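Local coordinates for glycoside Hydrolase (Bacteroides uniformis, PDB 5T99), which probably hydrolyses terminal beta-galactosidic linkages in the breakdown of agarose-derived oligosaccharides, as a family 2 glycoside hydrolase that binds the inhibitor galacto-isofagomine, at residues 189-194 against 286-292; 218-224 against 269-275; 260-265 against 360-366; 291-295 against 443-447. All coordinates share one frame; numbering follows the deposited sequence. Where two conformers were deposited one is given.

Contact 1: residues 189-194 against 286-292; sequences VTTPTV and TDFGIRK. With EDO (1,2-ethanediol), chain J.
Val189 sets its CG1 methyl over one face of the Phe288 ring, 4.0 Å from the ring centroid and 22° off the normal, a CH-pi contact displaced toward the rim on the CG side. With chi1 at -179° this methyl lies trans to the backbone N, and the two side chains meet nearly at right angles. The other branch, CG2, passes the methyl of Thr286. At the far end of the contact Val194 brings CG2 to 4.0 Å from Ile290 CG2, while Lys292 runs alongside the valine and its ammonium donates to Val194 O, NZ to O 2.7 Å, almost in line with the carbonyl bond. Strands 180-194 and 279-288 belong to the two different sheets of the beta-sandwich domain that follows the sugar-binding domain in family 2 enzymes, and the chain of 286-292 leaves that sandwich for the barrel. In the middle of the contact two waters join the chains. One water bonds to Thr191 OG1 at 2.6 Å, receives the N-H of Arg291 and donates to Gly289 O; a second links Thr191 OG1 with Arg291 O. Beside Val189, a 1,2-ethanediol probably left from crystallisation accepts a bond from Gly289 N at its O2, 3.1 Å long. Farther out, Asn405 takes the N-H of Val189, and Pro407 O holds NE of Arg291.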
# COMPACT_ATOMS: atom_id res chain seq x y z
N VAL A 189 16.54 -15.24 -4.83
CA VAL A 189 17.63 -14.46 -5.41
C VAL A 189 18.19 -13.49 -4.37
O VAL A 189 17.45 -12.66 -3.84
CB VAL A 189 17.11 -13.62 -6.60
CG1 VAL A 189 18.24 -12.81 -7.25
CG2 VAL A 189 16.41 -14.51 -7.63
N THR A 190 19.49 -13.59 -4.10
CA THR A 190 20.19 -12.69 -3.17
C THR A 190 21.41 -12.07 -3.86
O THR A 190 21.79 -12.51 -4.95
CB THR A 190 20.61 -13.42 -1.89
OG1 THR A 190 21.40 -14.60 -2.20
CG2 THR A 190 19.36 -13.82 -1.08
N THR A 191 21.99 -11.04 -3.24
CA THR A 191 23.16 -10.34 -3.78
C THR A 191 24.21 -10.12 -2.68
O THR A 191 24.31 -9.02 -2.10
CB THR A 191 22.79 -9.00 -4.44
OG1 THR A 191 22.10 -8.16 -3.52
CG2 THR A 191 21.93 -9.21 -5.65
N PRO A 192 24.99 -11.16 -2.38
CA PRO A 192 25.89 -11.09 -1.22
C PRO A 192 27.10 -10.16 -1.35
O PRO A 192 27.78 -9.89 -0.35
CB PRO A 192 26.32 -12.55 -1.00
CG PRO A 192 26.02 -13.25 -2.27
CD PRO A 192 24.88 -12.53 -2.92
N THR A 193 27.38 -9.73 -2.58
CA THR A 193 28.33 -8.65 -2.84
C THR A 193 27.67 -7.63 -3.74
O THR A 193 27.10 -7.99 -4.77
CB THR A 193 29.62 -9.16 -3.52
OG1 THR A 193 30.28 -10.11 -2.68
CG2 THR A 193 30.58 -8.01 -3.81
N VAL A 194 27.73 -6.35 -3.35
CA VAL A 194 27.22 -5.24 -4.16
C VAL A 194 28.22 -4.09 -4.11
O VAL A 194 28.37 -3.45 -3.07
CB VAL A 194 25.84 -4.73 -3.69
CG1 VAL A 194 25.40 -3.52 -4.51
CG2 VAL A 194 24.81 -5.85 -3.76
N THR A 286 11.44 -14.32 -12.21
CA THR A 286 11.57 -13.63 -10.92
C THR A 286 12.12 -12.21 -11.17
O THR A 286 13.16 -12.04 -11.81
CB THR A 286 12.53 -14.36 -9.95
OG1 THR A 286 12.13 -15.73 -9.78
CG2 THR A 286 12.55 -13.67 -8.58
N ASP A 287 11.43 -11.20 -10.65
CA ASP A 287 11.94 -9.84 -10.72
C ASP A 287 12.82 -9.62 -9.51
O ASP A 287 12.52 -10.14 -8.42
CB ASP A 287 10.80 -8.83 -10.75
CG ASP A 287 10.08 -8.80 -12.09
OD1 ASP A 287 10.74 -8.89 -13.14
OD2 ASP A 287 8.84 -8.68 -12.09
N PHE A 288 13.93 -8.91 -9.70
CA PHE A 288 14.86 -8.62 -8.60
C PHE A 288 15.68 -7.37 -8.86
O PHE A 288 15.77 -6.90 -10.00
CB PHE A 288 15.77 -9.82 -8.32
CG PHE A 288 16.89 -10.00 -9.32
CD1 PHE A 288 18.13 -9.40 -9.11
CD2 PHE A 288 16.72 -10.76 -10.47
CE1 PHE A 288 19.16 -9.55 -10.02
CE2 PHE A 288 17.75 -10.92 -11.38
CZ PHE A 288 18.97 -10.32 -11.16
N GLY A 289 16.26 -6.84 -7.79
CA GLY A 289 17.15 -5.70 -7.84
C GLY A 289 18.48 -5.98 -7.15
O GLY A 289 18.62 -6.97 -6.41
N ILE A 290 19.44 -5.10 -7.40
CA ILE A 290 20.78 -5.22 -6.88
C ILE A 290 21.07 -4.05 -5.94
O ILE A 290 21.35 -2.92 -6.37
CB ILE A 290 21.83 -5.30 -8.02
CG1 ILE A 290 21.48 -6.46 -8.96
CG2 ILE A 290 23.23 -5.45 -7.45
CD1 ILE A 290 22.48 -6.71 -10.08
N ARG A 291 21.00 -4.33 -4.64
CA ARG A 291 21.32 -3.35 -3.61
C ARG A 291 21.76 -4.10 -2.37
O ARG A 291 21.32 -5.24 -2.15
CB ARG A 291 20.13 -2.40 -3.32
CG ARG A 291 19.11 -2.82 -2.25
CD ARG A 291 18.25 -3.97 -2.71
NE ARG A 291 17.34 -4.45 -1.66
CZ ARG A 291 17.61 -5.41 -0.76
NH1 ARG A 291 16.66 -5.77 0.10
NH2 ARG A 291 18.80 -6.01 -0.70
N LYS A 292 22.63 -3.47 -1.59
CA LYS A 292 23.03 -3.98 -0.29
C LYS A 292 22.35 -3.17 0.82
O LYS A 292 22.07 -1.97 0.65
CB LYS A 292 24.55 -3.99 -0.09
CG LYS A 292 25.25 -2.64 -0.14
CD LYS A 292 26.77 -2.82 -0.12
CE LYS A 292 27.53 -1.50 -0.29
NZ LYS A 292 28.81 -1.66 -1.03
C1 EDO J . 16.98 -9.37 -2.95
O1 EDO J . 16.51 -10.65 -2.46
C2 EDO J . 17.09 -9.32 -4.48
O2 EDO J . 16.19 -8.36 -5.07
O HOH W 1 19.81 -6.91 -3.96
O HOH W 2 21.62 -7.47 -0.71

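Contact 2: residues 218-224 against 269-275; sequences NIRHSII and KLKTEIY
The imidazole of His221 carries Ile219 CG2 over one face, 3.4 Å above its plane and toward the rim, and meets Thr272 OG1 at its edge in the ring plane. That edge contact is a hydrogen bond, ND1 to OG1 2.8 Å, in which either group may be the donor; the matching chi1 values, -64° in His221 and -62° in Thr272, let the two side chains rise together from neighbouring strands. Leu270 CD1 packs obliquely on the imidazole and comes within 3.7 Å of His221 CB. On the opposite face of the sheet the guanidinium of Arg220 has the hydroxyl of Tyr275 over one face, OH lying 3.2 Å above the plane, with the guanidinium and phenol planes 29° apart. Glu273 OE1 stands 3.8 Å from Arg220 NH1, a long salt bridge of charge alone, since the oxygen lies well out of the guanidinium plane. A water bridges the two, donating to that oxygen and accepting a weak bond from NH1. Between the strands, four hydrogen-bonded pairs, from Asn218 with Tyr275 to Ile224 with Lys269, join the backbones. The Ile219, His221 and Ile223 face, with Leu270, Thr272 and Ile274, turns toward strands 180-194 and 198-209. This is the pairing of two central antiparallel strands in one sheet of an immunoglobulin-like beta-sandwich, the domain placed ahead of the barrel in family 2 glycoside hydrolases.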
# COMPACT_ATOMS: atom_id res chain seq x y z
N ASN A 218 19.01 -29.91 -15.86
CA ASN A 218 19.81 -28.71 -16.07
C ASN A 218 18.97 -27.46 -15.86
O ASN A 218 17.77 -27.45 -16.13
CB ASN A 218 20.46 -28.71 -17.46
CG ASN A 218 21.61 -29.70 -17.58
OD1 ASN A 218 22.27 -30.02 -16.59
ND2 ASN A 218 21.86 -30.18 -18.78
N ILE A 219 19.62 -26.41 -15.37
CA ILE A 219 18.96 -25.15 -15.06
C ILE A 219 19.72 -24.06 -15.79
O ILE A 219 20.93 -23.99 -15.68
CB ILE A 219 19.01 -24.84 -13.55
CG1 ILE A 219 18.33 -25.95 -12.74
CG2 ILE A 219 18.35 -23.49 -13.25
CD1 ILE A 219 18.74 -25.98 -11.29
N ARG A 220 18.99 -23.21 -16.53
CA ARG A 220 19.57 -22.06 -17.20
C ARG A 220 18.93 -20.77 -16.71
O ARG A 220 17.76 -20.49 -17.02
CB ARG A 220 19.40 -22.16 -18.71
CG ARG A 220 20.19 -21.11 -19.47
CD ARG A 220 19.80 -21.08 -20.93
NE ARG A 220 20.05 -22.36 -21.57
CZ ARG A 220 19.56 -22.73 -22.76
NH1 ARG A 220 18.79 -21.91 -23.47
NH2 ARG A 220 19.85 -23.93 -23.24
N HIS A 221 19.71 -19.99 -15.97
CA HIS A 221 19.32 -18.67 -15.50
C HIS A 221 19.74 -17.59 -16.49
O HIS A 221 20.94 -17.34 -16.64
CB HIS A 221 19.98 -18.35 -14.16
CG HIS A 221 19.56 -19.27 -13.06
ND1 HIS A 221 18.25 -19.41 -12.67
CD2 HIS A 221 20.29 -20.05 -12.23
CE1 HIS A 221 18.18 -20.27 -11.67
NE2 HIS A 221 19.41 -20.67 -11.38
N SER A 222 18.76 -16.94 -17.12
CA SER A 222 19.00 -15.75 -17.95
C SER A 222 18.64 -14.47 -17.18
O SER A 222 17.47 -14.27 -16.80
CB SER A 222 18.21 -15.83 -19.25
OG SER A 222 18.61 -16.96 -20.01
N ILE A 223 19.65 -13.62 -16.96
CA ILE A 223 19.47 -12.35 -16.29
C ILE A 223 19.27 -11.28 -17.34
O ILE A 223 20.15 -11.05 -18.17
CB ILE A 223 20.66 -12.01 -15.37
CG1 ILE A 223 20.67 -13.01 -14.21
CG2 ILE A 223 20.53 -10.58 -14.84
CD1 ILE A 223 21.88 -12.93 -13.33
N ILE A 224 18.11 -10.64 -17.29
CA ILE A 224 17.65 -9.78 -18.37
C ILE A 224 17.55 -8.35 -17.83
O ILE A 224 16.99 -8.12 -16.75
CB ILE A 224 16.28 -10.26 -18.89
CG1 ILE A 224 16.40 -11.69 -19.45
CG2 ILE A 224 15.72 -9.30 -19.94
CD1 ILE A 224 15.05 -12.35 -19.66
N LYS A 269 15.31 -8.76 -14.56
CA LYS A 269 14.39 -9.89 -14.67
C LYS A 269 15.19 -11.19 -14.83
O LYS A 269 16.07 -11.29 -15.69
CB LYS A 269 13.46 -9.69 -15.86
CG LYS A 269 12.42 -10.78 -16.07
CD LYS A 269 11.49 -10.47 -17.25
CE LYS A 269 10.46 -9.40 -16.89
NZ LYS A 269 9.60 -9.05 -18.06
N LEU A 270 14.89 -12.18 -13.98
CA LEU A 270 15.51 -13.51 -14.04
C LEU A 270 14.56 -14.48 -14.72
O LEU A 270 13.46 -14.71 -14.22
CB LEU A 270 15.80 -14.03 -12.63
CG LEU A 270 16.22 -15.50 -12.49
CD1 LEU A 270 17.54 -15.74 -13.21
CD2 LEU A 270 16.30 -15.91 -11.03
N LYS A 271 15.00 -15.07 -15.83
CA LYS A 271 14.28 -16.16 -16.48
C LYS A 271 15.00 -17.45 -16.15
O LYS A 271 16.18 -17.60 -16.48
CB LYS A 271 14.26 -15.92 -17.99
CG LYS A 271 13.60 -16.99 -18.88
CD LYS A 271 14.11 -16.83 -20.32
CE LYS A 271 13.01 -16.93 -21.36
NZ LYS A 271 13.44 -16.35 -22.67
N THR A 272 14.32 -18.36 -15.48
CA THR A 272 14.90 -19.65 -15.10
C THR A 272 14.21 -20.77 -15.90
O THR A 272 12.98 -20.93 -15.82
CB THR A 272 14.76 -19.91 -13.57
OG1 THR A 272 15.49 -18.91 -12.85
CG2 THR A 272 15.30 -21.29 -13.18
N GLU A 273 15.00 -21.53 -16.64
CA GLU A 273 14.51 -22.61 -17.50
C GLU A 273 15.03 -23.93 -16.95
O GLU A 273 16.21 -24.02 -16.58
CB GLU A 273 14.98 -22.40 -18.95
CG GLU A 273 14.20 -21.28 -19.65
CD GLU A 273 14.85 -20.75 -20.93
OE1 GLU A 273 16.09 -20.83 -21.08
OE2 GLU A 273 14.12 -20.21 -21.78
N ILE A 274 14.15 -24.92 -16.83
CA ILE A 274 14.53 -26.26 -16.41
C ILE A 274 14.58 -27.17 -17.63
O ILE A 274 13.68 -27.11 -18.49
CB ILE A 274 13.51 -26.83 -15.40
CG1 ILE A 274 13.34 -25.86 -14.22
CG2 ILE A 274 13.93 -28.21 -14.92
CD1 ILE A 274 14.61 -25.56 -13.45
N TYR A 275 15.61 -28.02 -17.72
CA TYR A 275 15.73 -28.98 -18.82
C TYR A 275 15.89 -30.40 -18.32
O TYR A 275 16.60 -30.64 -17.35
CB TYR A 275 16.90 -28.66 -19.75
CG TYR A 275 16.75 -27.34 -20.44
CD1 TYR A 275 16.17 -27.25 -21.70
CD2 TYR A 275 17.20 -26.17 -19.83
CE1 TYR A 275 16.03 -26.03 -22.33
CE2 TYR A 275 17.06 -24.95 -20.45
CZ TYR A 275 16.48 -24.88 -21.69
OH TYR A 275 16.35 -23.64 -22.28
O HOH W 3 16.76 -19.55 -23.35

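Contact 3: residues 260-265 against 360-366; sequences WGQKNP and CDRMGLV
With CG trans to the backbone N, chi1 -178°, Trp260 sends its indole edge-on toward the end of helix 354-363, where NE1 donates to Asp361 O at 2.7 Å and 160°. The acceptor sits close to the ring plane, and the far rim of the same edge, CH2, reaches Val366 CG1. In Gln262 the bend at chi2 (-146°) turns NE2 to Gly364 O, 3.0 Å away; the bond is itself bent, and the oxygen is tilted out of the amide plane. The amide nitrogen also donates to Asn343 O. Pro265 packs its ring on the same turn, CB 3.4 Å from Gly364 N and CG close to Arg362 O. Gly364, with positive phi, is the first residue to leave helical geometry, in a Schellman motif, and its CA lies 3.7 Å from Trp260 CZ2. The loop before strand 268-276 thus grips a C-terminal helix end of the barrel domain. Asp361, whose carboxylate is held by His406 and Ser408, gives only its carbonyl to the contact. Two side-chain N-H groups donate to backbone carbonyls, one in the last turn of the helix and one just after it, so here the loop is joined to the barrel by neutral, directional bonds together with close packing around a glycine.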
# COMPACT_ATOMS: atom_id res chain seq x y z
N TRP A 260 20.10 -0.91 -7.79
CA TRP A 260 18.76 -0.49 -7.35
C TRP A 260 18.96 0.50 -6.21
O TRP A 260 19.64 0.19 -5.21
CB TRP A 260 17.91 -1.68 -6.89
CG TRP A 260 16.47 -1.34 -6.47
CD1 TRP A 260 15.34 -1.45 -7.24
CD2 TRP A 260 16.03 -0.88 -5.18
NE1 TRP A 260 14.24 -1.09 -6.52
CE2 TRP A 260 14.63 -0.72 -5.26
CE3 TRP A 260 16.68 -0.58 -3.98
CZ2 TRP A 260 13.86 -0.27 -4.18
CZ3 TRP A 260 15.92 -0.13 -2.90
CH2 TRP A 260 14.52 0.02 -3.01
N GLY A 261 18.40 1.69 -6.38
CA GLY A 261 18.44 2.75 -5.37
C GLY A 261 17.18 3.60 -5.45
O GLY A 261 16.38 3.42 -6.36
N GLN A 262 17.02 4.52 -4.51
CA GLN A 262 15.77 5.30 -4.39
C GLN A 262 15.56 6.27 -5.55
O GLN A 262 14.44 6.41 -6.02
CB GLN A 262 15.68 6.03 -3.03
CG GLN A 262 15.84 5.06 -1.87
CD GLN A 262 15.02 5.43 -0.64
OE1 GLN A 262 15.40 6.31 0.13
NE2 GLN A 262 13.91 4.73 -0.43
N LYS A 263 16.63 6.90 -6.03
CA LYS A 263 16.55 7.77 -7.20
C LYS A 263 16.44 6.95 -8.48
O LYS A 263 15.68 7.31 -9.37
CB LYS A 263 17.77 8.70 -7.30
CG LYS A 263 17.98 9.66 -6.13
CD LYS A 263 16.79 10.60 -5.93
CE LYS A 263 15.90 10.16 -4.77
NZ LYS A 263 14.65 10.97 -4.65
N ASN A 264 17.22 5.87 -8.56
CA ASN A 264 17.26 5.02 -9.76
C ASN A 264 16.96 3.56 -9.41
O ASN A 264 17.87 2.75 -9.18
CB ASN A 264 18.59 5.22 -10.47
CG ASN A 264 18.72 6.64 -11.04
OD1 ASN A 264 18.08 6.97 -12.04
ND2 ASN A 264 19.51 7.49 -10.38
N PRO A 265 15.65 3.23 -9.34
CA PRO A 265 15.18 1.91 -8.91
C PRO A 265 15.19 0.89 -10.06
O PRO A 265 14.14 0.40 -10.51
CB PRO A 265 13.77 2.22 -8.42
CG PRO A 265 13.32 3.33 -9.31
CD PRO A 265 14.53 4.17 -9.54
N CYS A 360 6.51 -0.71 -5.32
CA CYS A 360 7.56 -0.21 -4.42
C CYS A 360 8.95 -0.49 -4.99
O CYS A 360 9.80 0.40 -4.99
CB CYS A 360 7.44 -0.84 -3.01
SG CYS A 360 5.98 -0.32 -2.08
N ASP A 361 9.15 -1.71 -5.49
CA ASP A 361 10.38 -2.08 -6.22
C ASP A 361 10.65 -1.08 -7.37
O ASP A 361 11.73 -0.47 -7.42
CB ASP A 361 10.28 -3.49 -6.82
CG ASP A 361 10.25 -4.61 -5.78
OD1 ASP A 361 10.61 -4.39 -4.61
OD2 ASP A 361 9.86 -5.74 -6.15
N ARG A 362 9.67 -0.94 -8.26
CA ARG A 362 9.76 -0.05 -9.43
C ARG A 362 9.93 1.43 -9.09
O ARG A 362 10.55 2.16 -9.86
CB ARG A 362 8.54 -0.22 -10.33
CG ARG A 362 8.83 -1.00 -11.60
CD ARG A 362 7.56 -1.46 -12.32
NE ARG A 362 6.43 -0.54 -12.19
CZ ARG A 362 6.25 0.55 -12.92
NH1 ARG A 362 5.18 1.30 -12.72
NH2 ARG A 362 7.15 0.91 -13.84
N MET A 363 9.39 1.87 -7.95
CA MET A 363 9.40 3.29 -7.55
C MET A 363 10.46 3.65 -6.49
O MET A 363 10.51 4.80 -6.02
CB MET A 363 7.99 3.70 -7.08
CG MET A 363 6.95 3.67 -8.20
SD MET A 363 5.24 3.75 -7.63
CE MET A 363 5.21 5.44 -7.03
N GLY A 364 11.28 2.68 -6.10
CA GLY A 364 12.42 2.93 -5.23
C GLY A 364 12.12 3.18 -3.77
O GLY A 364 12.89 3.84 -3.09
N LEU A 365 11.01 2.63 -3.28
CA LEU A 365 10.63 2.80 -1.88
C LEU A 365 11.08 1.59 -1.06
O LEU A 365 10.95 0.46 -1.51
CB LEU A 365 9.11 2.92 -1.77
CG LEU A 365 8.47 4.14 -2.44
CD1 LEU A 365 6.96 3.96 -2.46
CD2 LEU A 365 8.85 5.43 -1.72
N VAL A 366 11.57 1.83 0.15
CA VAL A 366 11.94 0.74 1.05
C VAL A 366 10.72 0.37 1.88
O VAL A 366 9.91 1.24 2.21
CB VAL A 366 13.21 1.02 1.89
CG1 VAL A 366 14.41 1.11 0.95
CG2 VAL A 366 13.10 2.28 2.74

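Contact 4: residues 291-295 against 443-447; sequences RKICF and PTRPS. With EDO (1,2-ethanediol), chain J.
Arg445 leaves its CB with an extended chain, and CG is the first atom to touch the other segment, 4.2 Å from Ile293 CD1. NE comes next, 3.8 Å from Arg291 NH1, where the two guanidinium planes are turned 60° apart and the side chains meet at about a right angle. At the tip, NH2 donates to His406 O and gives a weak hydrogen bond to O1 of the 1,2-ethanediol, 3.3 Å away, while NH1 donates to Arg404 O. The like charges are probably offset by the Asp442 carboxylate, which bridges to Arg445 NH1, and by carbonyl acceptors: Val409 O for Arg445 NE and, weakly, Arg291 NH1, and Pro407 O for Arg291 NE. A water adds a further tie, accepting from Arg291 NH2 at 2.8 Å and donating to Thr444 O. Segment 443-447 is the turn between helix 427-441 and strand 447-451 of the alpha/beta barrel, and it meets strand 293-296, which pairs with strand 299-302 in the hairpin preceding the first barrel strand, 305-313. The apolar half of the contact belongs to this strand. In Ile293, chi1 of 55° tucks CG1 over the backbone, flanked by N and C, and directs CD1 to 3.4 Å from Thr444 O and also toward Pro446 CD. Phe295 passes Pro446 in the opposite direction, CE2 approaching CB at 3.6 Å. Phe300 also touches both Ile293 and Phe295, and Met411 touches Pro446.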
# COMPACT_ATOMS: atom_id res chain seq x y z
N ARG A 291 21.00 -4.33 -4.64
CA ARG A 291 21.32 -3.35 -3.61
C ARG A 291 21.76 -4.10 -2.37
O ARG A 291 21.32 -5.24 -2.15
CB ARG A 291 20.13 -2.40 -3.32
CG ARG A 291 19.11 -2.82 -2.25
CD ARG A 291 18.25 -3.97 -2.71
NE ARG A 291 17.34 -4.45 -1.66
CZ ARG A 291 17.61 -5.41 -0.76
NH1 ARG A 291 16.66 -5.77 0.10
NH2 ARG A 291 18.80 -6.01 -0.70
N LYS A 292 22.63 -3.47 -1.59
CA LYS A 292 23.03 -3.98 -0.29
C LYS A 292 22.35 -3.17 0.82
O LYS A 292 22.07 -1.97 0.65
CB LYS A 292 24.55 -3.99 -0.09
CG LYS A 292 25.25 -2.64 -0.14
CD LYS A 292 26.77 -2.82 -0.12
CE LYS A 292 27.53 -1.50 -0.29
NZ LYS A 292 28.81 -1.66 -1.03
N ILE A 293 22.05 -3.86 1.91
CA ILE A 293 21.51 -3.22 3.11
C ILE A 293 22.31 -3.66 4.32
O ILE A 293 22.88 -4.74 4.35
CB ILE A 293 20.00 -3.47 3.32
CG1 ILE A 293 19.67 -4.97 3.34
CG2 ILE A 293 19.19 -2.74 2.25
CD1 ILE A 293 18.39 -5.29 4.06
N CYS A 294 22.32 -2.81 5.32
CA CYS A 294 23.16 -3.00 6.48
C CYS A 294 22.59 -2.13 7.59
O CYS A 294 22.03 -1.07 7.32
CB CYS A 294 24.60 -2.58 6.13
SG CYS A 294 25.83 -3.22 7.26
N PHE A 295 22.71 -2.57 8.84
CA PHE A 295 22.29 -1.75 9.96
C PHE A 295 23.26 -1.94 11.13
O PHE A 295 23.86 -3.01 11.29
CB PHE A 295 20.85 -2.09 10.37
CG PHE A 295 20.72 -3.43 11.02
CD1 PHE A 295 20.82 -3.56 12.40
CD2 PHE A 295 20.56 -4.57 10.25
CE1 PHE A 295 20.75 -4.81 13.00
CE2 PHE A 295 20.48 -5.83 10.84
CZ PHE A 295 20.58 -5.94 12.22
N PRO A 443 17.95 -14.51 6.28
CA PRO A 443 18.89 -13.71 7.08
C PRO A 443 19.41 -12.45 6.38
O PRO A 443 20.16 -11.71 7.01
CB PRO A 443 20.04 -14.68 7.35
CG PRO A 443 19.99 -15.63 6.20
CD PRO A 443 18.54 -15.79 5.85
N THR A 444 19.02 -12.20 5.12
CA THR A 444 19.48 -11.00 4.38
C THR A 444 18.71 -9.72 4.72
O THR A 444 18.99 -8.65 4.15
CB THR A 444 19.41 -11.19 2.85
OG1 THR A 444 18.05 -11.10 2.41
CG2 THR A 444 20.01 -12.52 2.43
N ARG A 445 17.72 -9.83 5.61
CA ARG A 445 16.89 -8.71 6.03
C ARG A 445 16.59 -8.85 7.52
O ARG A 445 16.28 -9.94 7.98
CB ARG A 445 15.56 -8.73 5.28
CG ARG A 445 15.67 -8.42 3.79
CD ARG A 445 14.29 -8.44 3.15
NE ARG A 445 14.31 -8.28 1.70
CZ ARG A 445 14.58 -9.24 0.81
NH1 ARG A 445 14.89 -10.47 1.18
NH2 ARG A 445 14.56 -8.94 -0.49
N PRO A 446 16.70 -7.74 8.28
CA PRO A 446 16.44 -7.82 9.72
C PRO A 446 14.97 -7.98 10.08
O PRO A 446 14.09 -7.55 9.32
CB PRO A 446 16.95 -6.47 10.24
CG PRO A 446 16.88 -5.57 9.06
CD PRO A 446 17.27 -6.43 7.91
N SER A 447 14.72 -8.60 11.23
CA SER A 447 13.40 -8.62 11.84
C SER A 447 13.17 -7.34 12.63
O SER A 447 14.11 -6.70 13.10
CB SER A 447 13.27 -9.82 12.78
OG SER A 447 14.21 -9.74 13.84
C1 EDO J . 16.98 -9.37 -2.95
O1 EDO J . 16.51 -10.65 -2.46
C2 EDO J . 17.09 -9.32 -4.48
O2 EDO J . 16.19 -8.36 -5.07
O HOH W 4 18.16 -7.94 1.21

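How the contacts relate
Contact 2 lies farthest out, in the sandwich, its centre about 16 Å from that of contact 1; both use the sheet in which strands 268-276 and 279-288 are neighbours, and Leu270 of contact 2 packs on Val189 and Phe288 of contact 1. Along the chain contact 2 falls wholly between the two segments of contact 1. Contacts 1 and 4 share Arg291 and Lys292, their centres about 11 Å apart, as the chain runs from sandwich to barrel. Contact 3, about 13 Å from contact 1, joins it through Trp260 N and Ile290 O and links the sandwich loop to a barrel helix. Contacts 1, 3 and 4 thus gather around the junction of the two domains.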